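Local structure of exodeoxyribonuclease (Neisseria meningitidis, 2JC5) at residues 31-36 and 103-109; 219-223 and 247-252; 12-16 and 43-48; 4-8 and 145-149; 191-196 and 233-238. The protein probably cleaves the DNA backbone at apurinic or apyrimidinic sites during DNA repair, as a metal-dependent member of the AP/ExoA phosphodiesterase family. All coordinates share one frame. Where two conformers were deposited one is given. Residues are numbered along the deposited sequence.

Contact 1 (31-36 and 103-109). With MG (magnesium ion), chain B.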
# COMPACT_ATOMS: atom_id res chain seq x y z
N ILE A 31 10.85 -7.40 2.24
CA ILE A 31 9.57 -7.56 1.55
C ILE A 31 9.22 -6.23 0.91
O ILE A 31 9.36 -5.18 1.55
CB ILE A 31 8.42 -7.97 2.51
CG1 ILE A 31 8.77 -9.30 3.20
CG2 ILE A 31 7.11 -8.10 1.75
CD1 ILE A 31 7.86 -9.66 4.34
N VAL A 32 8.80 -6.27 -0.36
CA VAL A 32 8.38 -5.08 -1.09
C VAL A 32 6.98 -5.35 -1.62
O VAL A 32 6.76 -6.31 -2.37
CB VAL A 32 9.35 -4.72 -2.24
CG1 VAL A 32 8.90 -3.44 -2.98
CG2 VAL A 32 10.75 -4.51 -1.69
N CYS A 33 6.03 -4.53 -1.19
CA CYS A 33 4.68 -4.59 -1.68
C CYS A 33 4.51 -3.47 -2.66
O CYS A 33 4.74 -2.30 -2.30
CB CYS A 33 3.70 -4.40 -0.53
SG CYS A 33 3.77 -5.73 0.65
N VAL A 34 4.12 -3.81 -3.89
CA VAL A 34 3.91 -2.78 -4.90
C VAL A 34 2.48 -2.75 -5.37
O VAL A 34 1.76 -3.76 -5.38
CB VAL A 34 4.88 -2.87 -6.10
CG1 VAL A 34 6.32 -2.81 -5.61
CG2 VAL A 34 4.64 -4.13 -6.94
N GLN A 35 2.05 -1.54 -5.73
CA GLN A 35 0.72 -1.35 -6.28
C GLN A 35 0.80 -0.60 -7.60
O GLN A 35 1.72 0.18 -7.85
CB GLN A 35 -0.18 -0.56 -5.33
CG GLN A 35 -0.28 -1.15 -3.94
CD GLN A 35 0.89 -0.73 -3.06
OE1 GLN A 35 1.33 0.42 -3.13
NE2 GLN A 35 1.40 -1.66 -2.24
N GLU A 36 -0.22 -0.86 -8.40
CA GLU A 36 -0.38 -0.31 -9.75
C GLU A 36 0.73 -0.74 -10.71
O GLU A 36 1.48 0.08 -11.27
CB GLU A 36 -0.62 1.20 -9.75
CG GLU A 36 -1.31 1.61 -11.05
CD GLU A 36 -1.45 3.09 -11.28
OE1 GLU A 36 -0.71 3.87 -10.67
OE2 GLU A 36 -2.31 3.46 -12.11
N LEU A 103 3.56 -14.58 10.28
CA LEU A 103 3.55 -13.27 9.64
C LEU A 103 2.73 -13.31 8.36
O LEU A 103 2.87 -14.23 7.55
CB LEU A 103 4.98 -12.83 9.31
CG LEU A 103 5.16 -11.49 8.58
CD1 LEU A 103 4.70 -10.34 9.45
CD2 LEU A 103 6.59 -11.33 8.14
N SER A 104 1.92 -12.28 8.15
CA SER A 104 1.26 -12.09 6.86
C SER A 104 1.49 -10.67 6.42
O SER A 104 1.39 -9.72 7.21
CB SER A 104 -0.23 -12.35 6.93
OG SER A 104 -0.51 -13.68 7.32
N VAL A 105 1.81 -10.51 5.14
CA VAL A 105 1.90 -9.20 4.54
C VAL A 105 1.02 -9.14 3.30
O VAL A 105 1.04 -10.06 2.46
CB VAL A 105 3.35 -8.87 4.19
CG1 VAL A 105 3.46 -7.48 3.60
CG2 VAL A 105 4.22 -9.00 5.42
N ILE A 106 0.26 -8.05 3.21
CA ILE A 106 -0.66 -7.80 2.12
C ILE A 106 -0.18 -6.61 1.31
O ILE A 106 0.43 -5.68 1.85
CB ILE A 106 -2.07 -7.54 2.65
CG1 ILE A 106 -2.67 -8.86 3.14
CG2 ILE A 106 -2.98 -6.87 1.59
CD1 ILE A 106 -3.58 -8.73 4.31
N SER A 107 -0.40 -6.69 0.01
CA SER A 107 -0.30 -5.54 -0.87
C SER A 107 -1.71 -5.23 -1.37
O SER A 107 -2.35 -6.09 -1.97
CB SER A 107 0.61 -5.80 -2.05
OG SER A 107 0.77 -4.57 -2.75
N LEU A 108 -2.17 -3.99 -1.11
CA LEU A 108 -3.53 -3.54 -1.35
C LEU A 108 -3.53 -2.30 -2.21
O LEU A 108 -2.81 -1.36 -1.91
CB LEU A 108 -4.18 -3.19 -0.01
CG LEU A 108 -5.56 -2.52 -0.07
CD1 LEU A 108 -6.63 -3.48 -0.53
CD2 LEU A 108 -5.95 -1.91 1.28
N TYR A 109 -4.36 -2.28 -3.24
CA TYR A 109 -4.58 -1.09 -4.05
C TYR A 109 -6.07 -0.78 -4.00
O TYR A 109 -6.88 -1.39 -4.72
CB TYR A 109 -4.10 -1.30 -5.48
CG TYR A 109 -4.21 -0.08 -6.37
CD1 TYR A 109 -4.00 1.20 -5.89
CD2 TYR A 109 -4.51 -0.23 -7.70
CE1 TYR A 109 -4.08 2.28 -6.71
CE2 TYR A 109 -4.61 0.85 -8.53
CZ TYR A 109 -4.40 2.11 -8.04
OH TYR A 109 -4.50 3.19 -8.88
MG MG B . -0.85 5.96 -10.60
O HOH W 1 -5.63 3.03 -11.23
O HOH W 2 -1.93 5.94 -12.10
O HOH W 3 -1.27 7.94 -10.43
O HOH W 4 -2.23 5.83 -9.41
O HOH W 5 0.33 5.98 -9.14

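Contact 2 (219-223 and 247-252)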
# COMPACT_ATOMS: atom_id res chain seq x y z
N ARG A 219 -0.90 11.99 2.38
CA ARG A 219 -0.48 10.70 2.91
C ARG A 219 -1.63 9.71 2.70
O ARG A 219 -2.60 9.67 3.47
CB ARG A 219 -0.12 10.79 4.39
CG ARG A 219 0.48 9.49 4.91
CD ARG A 219 0.96 9.65 6.31
NE ARG A 219 -0.14 9.75 7.25
CZ ARG A 219 -0.64 8.73 7.94
NH1 ARG A 219 -0.14 7.50 7.81
NH2 ARG A 219 -1.65 8.96 8.78
N ILE A 220 -1.55 8.97 1.60
CA ILE A 220 -2.57 7.99 1.24
C ILE A 220 -2.05 6.54 1.22
O ILE A 220 -2.84 5.62 1.00
CB ILE A 220 -3.28 8.36 -0.08
CG1 ILE A 220 -2.27 8.48 -1.23
CG2 ILE A 220 -4.11 9.63 0.10
CD1 ILE A 220 -2.92 8.67 -2.62
N ASP A 221 -0.75 6.36 1.45
CA ASP A 221 -0.13 5.05 1.54
C ASP A 221 0.12 4.76 3.01
O ASP A 221 0.52 5.66 3.76
CB ASP A 221 1.17 5.03 0.75
CG ASP A 221 0.95 5.30 -0.73
OD1 ASP A 221 0.66 4.33 -1.48
OD2 ASP A 221 1.05 6.48 -1.16
N TYR A 222 -0.13 3.53 3.41
CA TYR A 222 -0.07 3.13 4.81
C TYR A 222 0.57 1.77 4.98
O TYR A 222 0.53 0.94 4.07
CB TYR A 222 -1.47 2.97 5.43
CG TYR A 222 -2.36 4.16 5.48
CD1 TYR A 222 -3.03 4.60 4.34
CD2 TYR A 222 -2.58 4.84 6.66
CE1 TYR A 222 -3.85 5.69 4.39
CE2 TYR A 222 -3.43 5.92 6.71
CZ TYR A 222 -4.07 6.34 5.57
OH TYR A 222 -4.93 7.41 5.65
N GLN A 223 1.08 1.53 6.18
CA GLN A 223 1.24 0.17 6.71
C GLN A 223 0.34 0.08 7.93
O GLN A 223 0.59 0.74 8.93
CB GLN A 223 2.72 -0.10 7.04
CG GLN A 223 3.59 -0.12 5.79
CD GLN A 223 4.98 -0.77 5.94
OE1 GLN A 223 5.24 -1.56 6.85
NE2 GLN A 223 5.86 -0.43 5.02
N HIS A 247 4.00 8.47 -6.28
CA HIS A 247 4.10 8.19 -4.86
C HIS A 247 5.55 8.01 -4.47
O HIS A 247 6.40 7.73 -5.33
CB HIS A 247 3.41 6.87 -4.50
CG HIS A 247 1.94 6.84 -4.78
ND1 HIS A 247 0.98 6.81 -3.78
CD2 HIS A 247 1.26 6.86 -5.95
CE1 HIS A 247 -0.22 6.77 -4.33
NE2 HIS A 247 -0.08 6.80 -5.64
N ALA A 248 5.82 8.17 -3.18
CA ALA A 248 7.12 7.80 -2.59
C ALA A 248 6.99 6.48 -1.81
O ALA A 248 5.97 6.24 -1.16
CB ALA A 248 7.61 8.91 -1.65
N PRO A 249 8.04 5.63 -1.84
CA PRO A 249 8.01 4.42 -1.02
C PRO A 249 7.93 4.70 0.46
O PRO A 249 8.61 5.60 0.96
CB PRO A 249 9.33 3.72 -1.37
CG PRO A 249 9.65 4.23 -2.71
CD PRO A 249 9.23 5.67 -2.69
N LEU A 250 7.10 3.93 1.15
CA LEU A 250 6.95 3.98 2.60
C LEU A 250 7.67 2.79 3.20
O LEU A 250 7.33 1.65 2.93
CB LEU A 250 5.46 3.96 2.96
CG LEU A 250 5.09 3.82 4.43
CD1 LEU A 250 5.62 5.02 5.26
CD2 LEU A 250 3.60 3.63 4.57
N VAL A 251 8.72 3.08 3.98
CA VAL A 251 9.59 2.05 4.51
C VAL A 251 9.43 1.97 6.02
O VAL A 251 9.53 2.98 6.70
CB VAL A 251 11.06 2.40 4.21
CG1 VAL A 251 12.01 1.29 4.72
CG2 VAL A 251 11.26 2.71 2.71
N VAL A 252 9.20 0.77 6.54
CA VAL A 252 9.10 0.58 8.01
C VAL A 252 10.00 -0.57 8.40
O VAL A 252 10.05 -1.59 7.70
CB VAL A 252 7.66 0.30 8.48
CG1 VAL A 252 7.59 0.23 10.01
CG2 VAL A 252 6.71 1.39 7.96

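Contact 3 (12-16 and 43-48)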
# COMPACT_ATOMS: atom_id res chain seq x y z
N ILE A 12 4.81 -0.46 -13.28
CA ILE A 12 6.09 -1.07 -12.94
C ILE A 12 7.11 -0.90 -14.08
O ILE A 12 8.31 -0.70 -13.83
CB ILE A 12 5.94 -2.55 -12.51
CG1 ILE A 12 7.24 -3.05 -11.89
CG2 ILE A 12 5.52 -3.45 -13.68
CD1 ILE A 12 7.08 -4.37 -11.17
N ARG A 13 6.64 -0.92 -15.32
CA ARG A 13 7.56 -0.72 -16.43
C ARG A 13 8.16 0.70 -16.38
O ARG A 13 9.38 0.90 -16.56
CB ARG A 13 6.91 -1.05 -17.78
CG ARG A 13 6.73 -2.54 -17.98
CD ARG A 13 5.85 -2.88 -19.18
NE ARG A 13 4.44 -2.63 -18.90
CZ ARG A 13 3.47 -2.79 -19.79
NH1 ARG A 13 3.75 -3.22 -21.02
NH2 ARG A 13 2.21 -2.57 -19.44
N SER A 14 7.33 1.70 -16.11
CA SER A 14 7.83 3.05 -15.91
C SER A 14 8.79 3.18 -14.74
O SER A 14 9.83 3.84 -14.84
CB SER A 14 6.68 4.05 -15.72
OG SER A 14 6.16 4.45 -16.97
N ALA A 15 8.44 2.57 -13.61
CA ALA A 15 9.26 2.68 -12.41
C ALA A 15 10.62 2.05 -12.63
O ALA A 15 11.64 2.55 -12.12
CB ALA A 15 8.56 2.05 -11.22
N TYR A 16 10.65 0.94 -13.36
CA TYR A 16 11.92 0.30 -13.69
C TYR A 16 12.80 1.16 -14.60
O TYR A 16 14.00 1.03 -14.55
CB TYR A 16 11.68 -1.09 -14.31
CG TYR A 16 11.54 -2.22 -13.30
CD1 TYR A 16 10.90 -2.05 -12.09
CD2 TYR A 16 12.06 -3.47 -13.56
CE1 TYR A 16 10.78 -3.09 -11.17
CE2 TYR A 16 11.95 -4.51 -12.66
CZ TYR A 16 11.31 -4.31 -11.46
OH TYR A 16 11.20 -5.34 -10.55
N ASP A 43 3.09 -9.09 -19.73
CA ASP A 43 3.90 -7.88 -19.86
C ASP A 43 5.05 -7.80 -18.87
O ASP A 43 5.89 -6.91 -18.99
CB ASP A 43 3.04 -6.63 -19.61
CG ASP A 43 1.82 -6.56 -20.48
OD1 ASP A 43 1.94 -6.66 -21.72
OD2 ASP A 43 0.73 -6.33 -19.92
N LEU A 44 5.07 -8.69 -17.89
CA LEU A 44 6.08 -8.64 -16.85
C LEU A 44 7.33 -9.37 -17.30
O LEU A 44 7.27 -10.53 -17.69
CB LEU A 44 5.58 -9.29 -15.57
CG LEU A 44 4.35 -8.70 -14.89
CD1 LEU A 44 3.91 -9.58 -13.73
CD2 LEU A 44 4.55 -7.25 -14.43
N SER A 45 8.47 -8.69 -17.19
CA SER A 45 9.75 -9.31 -17.44
C SER A 45 10.12 -10.18 -16.23
O SER A 45 9.51 -10.07 -15.16
CB SER A 45 10.81 -8.24 -17.70
OG SER A 45 10.46 -7.43 -18.81
N ALA A 46 11.14 -11.03 -16.39
CA ALA A 46 11.58 -11.88 -15.31
C ALA A 46 11.94 -11.07 -14.06
O ALA A 46 11.67 -11.48 -12.94
CB ALA A 46 12.79 -12.73 -15.76
N ASP A 47 12.56 -9.90 -14.29
CA ASP A 47 12.97 -9.04 -13.18
C ASP A 47 11.81 -8.32 -12.49
O ASP A 47 11.99 -7.77 -11.41
CB ASP A 47 14.08 -8.06 -13.64
CG ASP A 47 13.62 -7.06 -14.71
OD1 ASP A 47 12.44 -7.06 -15.11
OD2 ASP A 47 14.47 -6.25 -15.15
N MET A 48 10.62 -8.35 -13.09
CA MET A 48 9.40 -7.83 -12.47
C MET A 48 8.59 -8.92 -11.76
O MET A 48 7.66 -8.62 -11.03
CB MET A 48 8.53 -7.17 -13.54
CG MET A 48 9.17 -5.98 -14.18
SD MET A 48 8.30 -5.47 -15.67
CE MET A 48 9.46 -4.28 -16.36
O HOH W 6 1.51 -4.07 -22.98

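Contact 4 (4-8 and 145-149)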
# COMPACT_ATOMS: atom_id res chain seq x y z
N ILE A 4 10.08 -3.64 5.56
CA ILE A 4 8.97 -3.79 4.63
C ILE A 4 8.73 -2.46 3.93
O ILE A 4 8.64 -1.44 4.59
CB ILE A 4 7.67 -4.23 5.31
CG1 ILE A 4 7.86 -5.57 6.04
CG2 ILE A 4 6.58 -4.35 4.26
CD1 ILE A 4 6.65 -6.07 6.81
N ILE A 5 8.68 -2.48 2.59
CA ILE A 5 8.49 -1.28 1.79
C ILE A 5 7.18 -1.40 1.06
O ILE A 5 6.91 -2.45 0.48
CB ILE A 5 9.64 -1.06 0.79
CG1 ILE A 5 10.95 -0.92 1.58
CG2 ILE A 5 9.36 0.14 -0.11
CD1 ILE A 5 12.16 -0.49 0.75
N SER A 6 6.37 -0.33 1.10
CA SER A 6 5.14 -0.26 0.32
C SER A 6 5.33 0.84 -0.72
O SER A 6 5.67 1.96 -0.37
CB SER A 6 3.96 0.06 1.22
OG SER A 6 2.73 -0.03 0.51
N ALA A 7 5.09 0.52 -1.99
CA ALA A 7 5.27 1.50 -3.05
C ALA A 7 4.23 1.33 -4.13
O ALA A 7 4.14 0.29 -4.78
CB ALA A 7 6.68 1.41 -3.64
N ASN A 8 3.44 2.38 -4.34
CA ASN A 8 2.64 2.48 -5.55
C ASN A 8 3.56 3.00 -6.63
O ASN A 8 4.08 4.13 -6.55
CB ASN A 8 1.41 3.37 -5.34
CG ASN A 8 0.63 3.58 -6.62
OD1 ASN A 8 1.22 3.68 -7.72
ND2 ASN A 8 -0.69 3.66 -6.51
N VAL A 145 0.76 -7.15 8.42
CA VAL A 145 0.97 -5.82 7.88
C VAL A 145 0.17 -5.71 6.59
O VAL A 145 0.43 -6.46 5.65
CB VAL A 145 2.45 -5.52 7.59
CG1 VAL A 145 2.64 -4.06 7.11
CG2 VAL A 145 3.29 -5.77 8.86
N VAL A 146 -0.78 -4.76 6.56
CA VAL A 146 -1.52 -4.46 5.34
C VAL A 146 -0.90 -3.20 4.73
O VAL A 146 -1.12 -2.09 5.23
CB VAL A 146 -3.04 -4.27 5.59
CG1 VAL A 146 -3.78 -4.08 4.27
CG2 VAL A 146 -3.61 -5.47 6.35
N CYS A 147 -0.08 -3.40 3.71
CA CYS A 147 0.59 -2.35 2.99
C CYS A 147 -0.24 -1.90 1.82
O CYS A 147 -0.80 -2.73 1.11
CB CYS A 147 1.89 -2.83 2.38
SG CYS A 147 3.19 -3.19 3.49
N GLY A 148 -0.26 -0.60 1.55
CA GLY A 148 -0.62 -0.20 0.22
C GLY A 148 -1.12 1.20 0.10
O GLY A 148 -0.89 2.04 0.96
N ASP A 149 -1.80 1.42 -1.02
CA ASP A 149 -2.35 2.71 -1.37
C ASP A 149 -3.83 2.62 -1.06
O ASP A 149 -4.57 1.90 -1.73
CB ASP A 149 -2.11 2.98 -2.84
CG ASP A 149 -2.72 4.26 -3.34
OD1 ASP A 149 -3.38 4.99 -2.57
OD2 ASP A 149 -2.54 4.56 -4.55

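Contact 5 (191-196 and 233-238)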
# COMPACT_ATOMS: atom_id res chain seq x y z
N MET A 191 0.88 2.80 11.14
CA MET A 191 2.23 2.71 11.69
C MET A 191 2.96 4.04 11.64
O MET A 191 3.64 4.42 12.61
CB MET A 191 3.05 1.63 10.98
CG MET A 191 4.11 1.01 11.86
SD MET A 191 3.49 0.16 13.35
CE MET A 191 3.85 1.32 14.69
N TRP A 192 2.83 4.76 10.53
CA TRP A 192 3.49 6.05 10.40
C TRP A 192 3.03 7.03 11.47
O TRP A 192 3.83 7.69 12.14
CB TRP A 192 3.24 6.68 9.02
CG TRP A 192 3.90 8.01 8.92
CD1 TRP A 192 3.36 9.22 9.19
CD2 TRP A 192 5.29 8.23 8.62
NE1 TRP A 192 4.33 10.21 9.05
CE2 TRP A 192 5.51 9.63 8.69
CE3 TRP A 192 6.36 7.40 8.28
CZ2 TRP A 192 6.74 10.20 8.43
CZ3 TRP A 192 7.58 7.97 8.02
CH2 TRP A 192 7.77 9.36 8.11
N ARG A 193 1.72 7.15 11.62
CA ARG A 193 1.16 8.16 12.52
C ARG A 193 1.46 7.81 13.96
O ARG A 193 1.63 8.71 14.79
CB ARG A 193 -0.34 8.28 12.29
CG ARG A 193 -1.04 9.33 13.11
CD ARG A 193 -0.47 10.70 12.98
NE ARG A 193 -0.46 11.19 11.61
CZ ARG A 193 0.59 11.68 10.96
NH1 ARG A 193 1.80 11.73 11.50
NH2 ARG A 193 0.43 12.11 9.71
N THR A 194 1.55 6.52 14.26
CA THR A 194 1.88 6.08 15.60
C THR A 194 3.34 6.35 15.92
O THR A 194 3.67 6.82 17.02
CB THR A 194 1.48 4.61 15.80
OG1 THR A 194 0.05 4.55 15.84
CG2 THR A 194 2.01 4.06 17.11
N LEU A 195 4.22 6.05 14.98
CA LEU A 195 5.65 6.31 15.17
C LEU A 195 5.97 7.80 15.29
O LEU A 195 6.82 8.18 16.10
CB LEU A 195 6.49 5.73 14.01
CG LEU A 195 6.68 4.22 14.02
CD1 LEU A 195 7.25 3.72 12.71
CD2 LEU A 195 7.59 3.80 15.19
N TYR A 196 5.32 8.62 14.46
CA TYR A 196 5.66 10.04 14.31
C TYR A 196 4.39 10.89 14.33
O TYR A 196 3.93 11.35 13.30
CB TYR A 196 6.43 10.26 13.00
CG TYR A 196 7.63 9.37 12.87
CD1 TYR A 196 8.63 9.38 13.83
CD2 TYR A 196 7.75 8.47 11.82
CE1 TYR A 196 9.75 8.53 13.73
CE2 TYR A 196 8.84 7.62 11.71
CZ TYR A 196 9.84 7.65 12.67
OH TYR A 196 10.92 6.80 12.53
N ALA A 233 7.79 -2.07 15.81
CA ALA A 233 8.26 -1.09 14.83
C ALA A 233 9.27 -0.16 15.48
O ALA A 233 8.97 0.43 16.51
CB ALA A 233 7.08 -0.27 14.29
N VAL A 234 10.44 -0.03 14.86
CA VAL A 234 11.51 0.81 15.40
C VAL A 234 11.74 2.14 14.66
O VAL A 234 12.21 3.11 15.24
CB VAL A 234 12.84 0.04 15.54
CG1 VAL A 234 12.70 -1.07 16.57
CG2 VAL A 234 13.30 -0.51 14.21
N SER A 235 11.40 2.18 13.38
CA SER A 235 11.56 3.39 12.60
C SER A 235 10.84 3.29 11.28
O SER A 235 10.45 2.21 10.85
CB SER A 235 13.04 3.68 12.37
OG SER A 235 13.55 2.77 11.44
N ALA A 236 10.67 4.43 10.64
CA ALA A 236 10.09 4.46 9.30
C ALA A 236 10.59 5.70 8.59
O ALA A 236 11.06 6.67 9.22
CB ALA A 236 8.57 4.44 9.37
N HIS A 237 10.50 5.68 7.26
CA HIS A 237 10.75 6.86 6.46
C HIS A 237 10.00 6.80 5.15
O HIS A 237 9.61 5.73 4.69
CB HIS A 237 12.25 7.10 6.22
CG HIS A 237 12.93 6.08 5.37
ND1 HIS A 237 13.48 4.92 5.89
CD2 HIS A 237 13.20 6.05 4.04
CE1 HIS A 237 14.04 4.23 4.91
NE2 HIS A 237 13.87 4.88 3.78
N VAL A 238 9.75 7.98 4.60
CA VAL A 238 9.24 8.12 3.23
C VAL A 238 10.44 8.40 2.35
O VAL A 238 11.10 9.43 2.52
CB VAL A 238 8.18 9.22 3.14
CG1 VAL A 238 7.68 9.37 1.70
CG2 VAL A 238 7.01 8.90 4.09

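Contact 1 (31-36 and 103-109)
Strands 31-35 and 103-109 belong to different sheets and face each other, running nearly parallel at 17° with axes 6.4 Å apart. Side chains point across at every second residue. I31 comes first: its CD1 lies 3.9 Å from CG2 of V105. V32 points away, and C33 follows with SG 3.4 Å from CG1 of V105. At V34 the backbone takes over, since S107 OG donates a hydrogen bond to V34 O (2.9 Å). S107 OG also accepts one from Q35 NE2 (3.0 Å), so S107 joins two consecutive residues of the other sheet. Beyond the strand, E36 lays its CB over one face of the Y109 ring, and E36 OE1 binds magnesium at 2.1 Å; N10 and four waters complete the shell. Water 1 hydrogen-bonds Y109 OH (2.6 Å) and, weakly, E36 OE2 (3.5 Å). Facing side chains packed between two sheets, leading to a metal site and the predicted active-site Y109 at the strand ends, characterise the DNase I-like α/β sandwich.

Contact 2 (219-223 and 247-252)
In the two-sheet sandwich of the DNase I-like fold, strand 221-223 of one sheet lies over strand 250-252 of the other, 13° from parallel with axes 8.1 Å apart. At that spacing the contact is made chiefly by side chains. D221, Q223, L250 and V252 all point inward. L250, with chi1 t and chi2 p, carries its CD2 to 3.6 Å from Y222 C and 3.9 Å from Q223 CG, filling the gap between the backbones. Q223 is m at chi1 and t at chi2, an extended shape that brings CD to 3.4 Å from V252 CG2 and lets NE2 make a weak hydrogen bond to L250 O (3.3 Å, 124° at the hydrogen). Its stronger polar partner is the hydroxyl of Y254, reached through OE1, while NE2 also bonds I4 O. Y222 turns away from the interface, and its hydroxyl bonds I152 O.

Toward the predicted active-site end, I220 adopts chi1 p, which places CD1 3.7 Å from H247 CE1. H247 is the predicted proton acceptor and D221 is predicted to be important for activity. Both have chi1 m, and the carboxylate meets the imidazole at its edge, near the ring plane. The resulting His-carboxylate hydrogen bond runs from H247 ND1 to D221 OD2 at 2.6 Å, with 161° at the hydrogen.

Contact 3 (12-16 and 43-48)
At the apolar centre, M48 packs against I12 and Y16 of helix 12-17. Its CG sits over one face of the Y16 ring, 4.0 Å from the centroid and 29° off the normal, which defines a CH-pi contact; M48 SD, 5.0 Å from the Y16 centroid, adds an oblique Met-aromatic one. I12 CD1 packs 3.9 Å from M48 CB, and I12 CG2 meets L44 CD2 at 4.0 Å. The contact thus joins the helix after strand 2-8 to the segment after strand 31-35, two neighbouring strands of one sheet in the DNase I-like sandwich. Farther out, Y16 OH donates to D47 O (2.7 Å), near the ring plane. R13 reaches along the polar edge: its CG touches M48 CE at 3.6 Å, and its guanidinium lays one face over D43 CB. R13 NH1 is 3.9 Å from D43 OD1, a long, purely electrostatic salt bridge because the oxygen lies well out of plane. Water 6 links these two atoms, while K38 O accepts from R13 NH2 and Q40 N binds D43 OD2.

Contact 4 (4-8 and 145-149)
This is a buried face-to-face contact between sheets, about 3 Å from the centre of the chain (centre to centre). Strands 4-8 and 145-147 point the same way within 26°, with axes 8.3 Å apart. Side chains therefore fill the space between them: I4 CD1 meets V145 CG2 at 3.9 Å, and I4 CG2 meets C147 SG at 3.7 Å. The S6 hydroxyl OG rests 3.5 Å from C147 CB. Each strand lies inside its own sheet, with 2-8 flanked by 31-35 and 250-254, and 143-147 flanked by 103-109 and 217-225, as expected for the core of the DNase I-like sandwich. At G148 the chain turns a corner. Its phi/psi of 157/-162° would jam a CB against the preceding carbonyl oxygen, so the bend calls for glycine. Just beyond, D149, the predicted proton donor/acceptor, turns toward N8, a predicted metal ligand. N8 ND2 donates to D149 OD2 at 2.8 Å with 137° at the hydrogen, while N8 OD1 is held by N10 N. H247 touches both side chains.

Contact 5 (191-196 and 233-238)
Apolar packing dominates where helix 191-195 crosses strand 233-238 at -111°, with axes 8.9 Å apart. A233 and A236 direct their methyl groups at the helix, small side chains consistent with the close approach. M191 CE reaches A233 CB at 3.6 Å, while L195 CD1 touches A236 CB at 3.7 Å. L195 CD2 also lies 3.9 Å from A233 O. Aromatic contacts come from W192 and Y196. W192 CE3 packs 3.9 Å from A236 CB, H237 CA comes within 3.7 Å of W192 CZ3 near the ring plane, and V238 CG2 makes a CH-pi contact over the six-membered ring of W192, 4.3 Å from its centroid and 21° off the normal. Y196 CE2 lies 4.0 Å from A236 CB. The indole nitrogen NE1 of W192 bonds V199 O. Strand 233-238 is an edge strand of its sheet in the DNase I-like sandwich, next to 250-254; the helix is tied to the other sheet through the backbone bond between M191 and Q223. Its packing thus bridges the two sheets along one margin. Polar contact is provided by Y196, the first residue to leave helical angles: Y196 OH accepts a hydrogen bond from A236 N at 3.0 Å.

From the N terminus, strand 2-8 enters contact 4, whose loop closes only at 145-149 after 136 intervening residues. Contacts 1 and 3 both lie within that span, and they cross each other: 12-16, 31-36, 43-48 and 103-109 alternate along the chain. Contact 3 lies at the periphery, joining the segments that follow strands 2-8 and 31-35, whereas contacts 1 and 4 join the two sheets side by side, linked by backbone bonds between C33 and both I5 and A7. After contact 4 closes, contacts 5 and 2 open in turn and cross, 191-196, 219-223, 233-238 and 247-252 alternating. Contact 2 touches contact 4 through both sheets, and contact 5 packs helix 191-195 on the edge strand 233-238, beside contact 2.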